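Local coordinates for basic helix-loop-helix, putative, expressed (Oryza sativa subsp. japonica, PDB 5LW0), which binds ADP-ribose through the macrodomain modelled here and probably takes part in regulating DNA interstrand crosslink repair, at residues 74-79 with 118-123. Residues are numbered along the deposited sequence; the frame is centred on the assembly and turned at random.
Sequences RLVLVD and GGLRCN. With AR6 ([(2R,3S,4R,5R)-5-(6-aminopurin-9-yl)-3,4-dihydroxy-oxolan-2-yl]methyl [hydroxy-[[(2R,3S,4R,5S)-3,4,5-trihydroxyoxolan-2-yl]methoxy]phosphoryl] hydrogen phosphate), chain C.
On one face of the macrodomain sheet, Leu120 of the loop leading to strand 124-128 lies against Val76 and Arg74 of strand 74-79, a strand that ends in the ADP-ribose pocket. The apolar part is modest: Val76 CG1 meets Leu120 CD2 at 4.3 Å, methyl to methyl, and the same valine also packs on Phe105 and Phe107 of the neighbouring strand 104-108. In one of the two modelled conformers of Arg74, Leu120 sends its other methyl to the arginine, CD1 sitting 4.2 Å from Arg74 NH2. With CG anti to the backbone N (chi1 -175°) and the chain bent at chi3, this conformer brings its guanidinium up beside the loop, an approach less certain for resting on one copy. Its Arg74 NH2 stands 4.0 Å from Arg121 O, which lies at the guanidinium edge near its plane, too far for a hydrogen bond; the firmer hold is Arg74 NE to Thr37 OG1. Arg121 CB points away from the strand; Arg121 NE donates to Asn123 OD1 over 2.6 Å, a bent bond with the donor tilted 33° from the carbonyl plane.

At the far end of the strand, Asp79 reaches the adenine-side ribose of the ligand. Asp79 OD1 accepts a hydrogen bond from O2' of the ADP-ribose at 2.7 Å and a weak one from its O3' at 3.5 Å, while OD2 is bonded to Ser84 OG, which helps fix the carboxylate's rotation. Replacing Asp79 with an alanine is likely to leave both ribose hydroxyls without this acceptor and the Ser84 hydroxyl without its carboxylate mate. The setting is the macrodomain fold, a mixed six-stranded sheet flanked by helices, with Asp79 serving the ADP-ribose pocket from the C-terminal end of its strand.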
ATOM      1  N   ARG A  74     -10.280   7.137  -4.656  1.00 14.00           N
ATOM      2  CA  ARG A  74      -9.123   7.989  -4.669  0.50 14.29           C
ATOM      3  C   ARG A  74      -7.944   7.206  -4.117  1.00 13.62           C
ATOM      4  O   ARG A  74      -8.082   6.469  -3.147  1.00 14.05           O
ATOM      5  CB  ARG A  74      -9.388   9.250  -3.814  0.50 15.28           C
ATOM      6  CG  ARG A  74      -8.291  10.263  -3.852  0.50 15.31           C
ATOM      7  CD  ARG A  74      -8.742  11.575  -3.130  0.50 15.72           C
ATOM      8  NE  ARG A  74      -8.970  11.363  -1.699  0.50 15.05           N
ATOM      9  CZ  ARG A  74      -9.094  12.338  -0.814  0.50 14.41           C
ATOM     10  NH1 ARG A  74      -8.933  13.614  -1.233  0.50 14.98           N
ATOM     11  NH2 ARG A  74      -9.252  12.040   0.495  0.50 16.01           N
ATOM     12  N   LEU A  75      -6.789   7.363  -4.766  1.00 12.56           N
ATOM     13  CA  LEU A  75      -5.585   6.603  -4.430  1.00 12.93           C
ATOM     14  C   LEU A  75      -4.467   7.564  -4.086  1.00 13.23           C
ATOM     15  O   LEU A  75      -4.210   8.484  -4.820  1.00 14.63           O
ATOM     16  CB  LEU A  75      -5.160   5.754  -5.633  1.00 14.06           C
ATOM     17  CG  LEU A  75      -6.249   4.796  -6.158  1.00 16.46           C
ATOM     18  CD1 LEU A  75      -5.789   4.126  -7.466  1.00 17.43           C
ATOM     19  CD2 LEU A  75      -6.558   3.754  -5.148  1.00 15.90           C
ATOM     20  N   VAL A  76      -3.789   7.319  -2.987  1.00 12.15           N
ATOM     21  CA  VAL A  76      -2.752   8.252  -2.505  1.00 12.24           C
ATOM     22  C   VAL A  76      -1.462   7.427  -2.178  1.00 11.84           C
ATOM     23  O   VAL A  76      -1.485   6.571  -1.330  1.00 12.59           O
ATOM     24  CB  VAL A  76      -3.176   9.032  -1.246  1.00 13.00           C
ATOM     25  CG1 VAL A  76      -2.080   9.995  -0.844  1.00 13.84           C
ATOM     26  CG2 VAL A  76      -4.464   9.755  -1.463  1.00 14.24           C
ATOM     27  N   LEU A  77      -0.386   7.685  -2.935  1.00 11.29           N
ATOM     28  CA  LEU A  77       0.906   7.090  -2.683  1.00 12.68           C
ATOM     29  C   LEU A  77       1.624   7.910  -1.607  1.00 12.75           C
ATOM     30  O   LEU A  77       1.839   9.123  -1.800  1.00 13.82           O
ATOM     31  CB  LEU A  77       1.731   6.990  -3.968  1.00 11.61           C
ATOM     32  CG  LEU A  77       3.206   6.523  -3.788  1.00 12.72           C
ATOM     33  CD1 LEU A  77       3.295   5.066  -3.308  1.00 13.35           C
ATOM     34  CD2 LEU A  77       3.931   6.720  -5.072  1.00 12.82           C
ATOM     35  N   VAL A  78       2.027   7.263  -0.538  1.00 12.48           N
ATOM     36  CA  VAL A  78       2.661   7.949   0.556  0.50 13.60           C
ATOM     37  C   VAL A  78       4.089   7.460   0.770  1.00 15.30           C
ATOM     38  O   VAL A  78       4.390   6.280   0.604  1.00 15.71           O
ATOM     39  CB  VAL A  78       1.864   7.823   1.863  0.50 14.29           C
ATOM     40  CG1 VAL A  78       0.483   8.436   1.686  0.50 13.80           C
ATOM     41  CG2 VAL A  78       1.784   6.375   2.327  0.50 14.52           C
ATOM     42  N   ASP A  79       4.958   8.397   1.173  1.00 14.17           N
ATOM     43  CA  ASP A  79       6.315   8.041   1.640  1.00 15.30           C
ATOM     44  C   ASP A  79       6.682   9.064   2.727  1.00 16.07           C
ATOM     45  O   ASP A  79       6.133  10.178   2.784  1.00 15.67           O
ATOM     46  CB  ASP A  79       7.324   8.010   0.488  1.00 16.18           C
ATOM     47  CG  ASP A  79       8.586   7.146   0.804  1.00 17.71           C
ATOM     48  OD1 ASP A  79       8.592   6.494   1.879  1.00 21.01           O
ATOM     49  OD2 ASP A  79       9.588   7.168  -0.026  1.00 20.47           O
ATOM     50  N   GLY A 118      -0.728  14.561   8.985  1.00 19.45           N
ATOM     51  CA  GLY A 118      -0.927  14.943   7.623  1.00 20.28           C
ATOM     52  C   GLY A 118      -2.118  15.836   7.333  1.00 17.39           C
ATOM     53  O   GLY A 118      -2.157  16.486   6.319  1.00 17.64           O
ATOM     54  N   GLY A 119      -3.158  15.783   8.176  1.00 16.62           N
ATOM     55  CA  GLY A 119      -4.347  16.508   7.900  1.00 17.76           C
ATOM     56  C   GLY A 119      -5.202  15.906   6.798  1.00 17.71           C
ATOM     57  O   GLY A 119      -6.011  16.582   6.195  1.00 18.52           O
ATOM     58  N   LEU A 120      -4.955  14.641   6.484  1.00 16.34           N
ATOM     59  CA  LEU A 120      -5.653  13.982   5.367  1.00 16.13           C
ATOM     60  C   LEU A 120      -6.264  12.711   5.872  1.00 22.89           C
ATOM     61  O   LEU A 120      -5.536  11.767   6.102  1.00 29.72           O
ATOM     62  CB  LEU A 120      -4.668  13.685   4.249  1.00 18.86           C
ATOM     63  CG  LEU A 120      -5.209  13.054   2.929  1.00 19.46           C
ATOM     64  CD1 LEU A 120      -5.922  14.054   2.090  1.00 21.56           C
ATOM     65  CD2 LEU A 120      -4.075  12.434   2.108  1.00 24.00           C
ATOM     66  N   ARG A 121      -7.565  12.624   5.956  1.00 23.22           N
ATOM     67  CA  ARG A 121      -8.113  11.321   6.444  1.00 28.44           C
ATOM     68  C   ARG A 121      -8.283  10.339   5.333  1.00 20.47           C
ATOM     69  O   ARG A 121      -8.847  10.644   4.236  1.00 21.58           O
ATOM     70  CB  ARG A 121      -9.388  11.365   7.353  1.00 32.56           C
ATOM     71  CG  ARG A 121      -9.786   9.954   8.015  1.00 34.96           C
ATOM     72  CD  ARG A 121     -11.203   9.996   8.710  1.00 38.49           C
ATOM     73  NE  ARG A 121     -11.732   8.617   8.941  1.00 40.35           N
ATOM     74  CZ  ARG A 121     -12.696   8.269   9.811  1.00 40.48           C
ATOM     75  NH1 ARG A 121     -13.260   9.204  10.587  1.00 42.84           N
ATOM     76  NH2 ARG A 121     -13.059   6.930   9.961  1.00 27.68           N
ATOM     77  N   CYS A 122      -7.710   9.204   5.602  1.00 23.22           N
ATOM     78  CA  CYS A 122      -7.754   8.015   4.681  0.70 20.00           C
ATOM     79  C   CYS A 122      -8.151   6.837   5.519  1.00 19.80           C
ATOM     80  O   CYS A 122      -7.398   6.389   6.371  1.00 20.04           O
ATOM     81  CB  CYS A 122      -6.403   7.670   3.914  0.70 21.39           C
ATOM     82  SG  CYS A 122      -5.603   9.079   3.084  0.70 20.41           S
ATOM     83  N   ASN A 123      -9.289   6.225   5.177  1.00 16.60           N
ATOM     84  CA  ASN A 123      -9.838   5.118   6.024  1.00 16.68           C
ATOM     85  C   ASN A 123      -9.176   3.771   5.746  1.00 15.51           C
ATOM     86  O   ASN A 123      -9.226   2.865   6.565  1.00 15.07           O
ATOM     87  CB  ASN A 123     -11.340   4.951   5.840  1.00 17.95           C
ATOM     88  CG  ASN A 123     -12.153   6.064   6.461  1.00 21.07           C
ATOM     89  OD1 ASN A 123     -11.661   7.123   6.765  1.00 21.08           O
ATOM     90  ND2 ASN A 123     -13.449   5.827   6.555  1.00 22.31           N
TER
HETATM   91  N1  AR6 C 301       4.857   5.740   6.306  1.00 16.95           N
HETATM   92  C2  AR6 C 301       4.933   5.805   4.960  1.00 18.03           C
HETATM   93  N3  AR6 C 301       5.835   5.170   4.238  1.00 18.91           N
HETATM   94  C4  AR6 C 301       6.777   4.381   4.843  1.00 21.42           C
HETATM   95  C5  AR6 C 301       6.770   4.213   6.263  1.00 22.40           C
HETATM   96  C6  AR6 C 301       5.731   4.944   7.009  1.00 18.89           C
HETATM   97  N6  AR6 C 301       5.612   4.862   8.312  1.00 19.77           N
HETATM   98  N7  AR6 C 301       7.840   3.344   6.584  1.00 22.08           N
HETATM   99  C8  AR6 C 301       8.399   2.980   5.408  1.00 20.80           C
HETATM  100  N9  AR6 C 301       7.760   3.593   4.346  1.00 21.22           N
HETATM  101  PA  AR6 C 301       9.237  -1.436   3.152  1.00 20.24           P
HETATM  102  PB  AR6 C 301       9.172  -3.626   1.134  1.00 19.39           P
HETATM  103  C1' AR6 C 301       7.966   3.402   2.927  1.00 20.94           C
HETATM  104  O1A AR6 C 301      10.735  -1.751   3.351  1.00 22.58           O
HETATM  105  O1B AR6 C 301      10.371  -3.100   0.383  1.00 17.94           O
HETATM  106  C1D AR6 C 301       8.863  -5.175   5.950  1.00 39.55           C
HETATM  107  O1D AR6 C 301       9.392  -4.909   7.232  1.00 39.06           O
HETATM  108  C2' AR6 C 301       9.393   3.192   2.435  1.00 19.81           C
HETATM  109  O2' AR6 C 301      10.175   4.426   2.411  1.00 21.13           O
HETATM  110  O2A AR6 C 301       8.362  -1.253   4.334  1.00 20.34           O
HETATM  111  O2B AR6 C 301       7.989  -4.152   0.378  1.00 18.03           O
HETATM  112  C2D AR6 C 301       8.166  -6.568   5.964  1.00 39.83           C
HETATM  113  O2D AR6 C 301       8.410  -7.280   7.245  1.00 34.94           O
HETATM  114  C3' AR6 C 301       9.140   2.550   1.094  1.00 22.37           C
HETATM  115  O3' AR6 C 301       8.913   3.538   0.052  1.00 21.52           O
HETATM  116  O3A AR6 C 301       8.560  -2.562   2.191  1.00 19.65           O
HETATM  117  C3D AR6 C 301       8.736  -7.305   4.785  1.00 33.63           C
HETATM  118  O3D AR6 C 301       9.637  -8.307   5.339  1.00 46.89           O
HETATM  119  C4' AR6 C 301       7.856   1.730   1.320  1.00 20.37           C
HETATM  120  O4' AR6 C 301       7.317   2.152   2.552  1.00 21.19           O
HETATM  121  C4D AR6 C 301       9.517  -6.242   3.976  1.00 30.38           C
HETATM  122  O4D AR6 C 301       9.857  -5.157   4.872  1.00 29.21           O
HETATM  123  C5' AR6 C 301       8.083   0.240   1.371  1.00 22.56           C
HETATM  124  O5' AR6 C 301       9.210  -0.098   2.203  1.00 21.21           O
HETATM  125  C5D AR6 C 301       8.737  -5.595   2.836  1.00 22.87           C
HETATM  126  O5D AR6 C 301       9.701  -4.807   2.101  1.00 20.97           O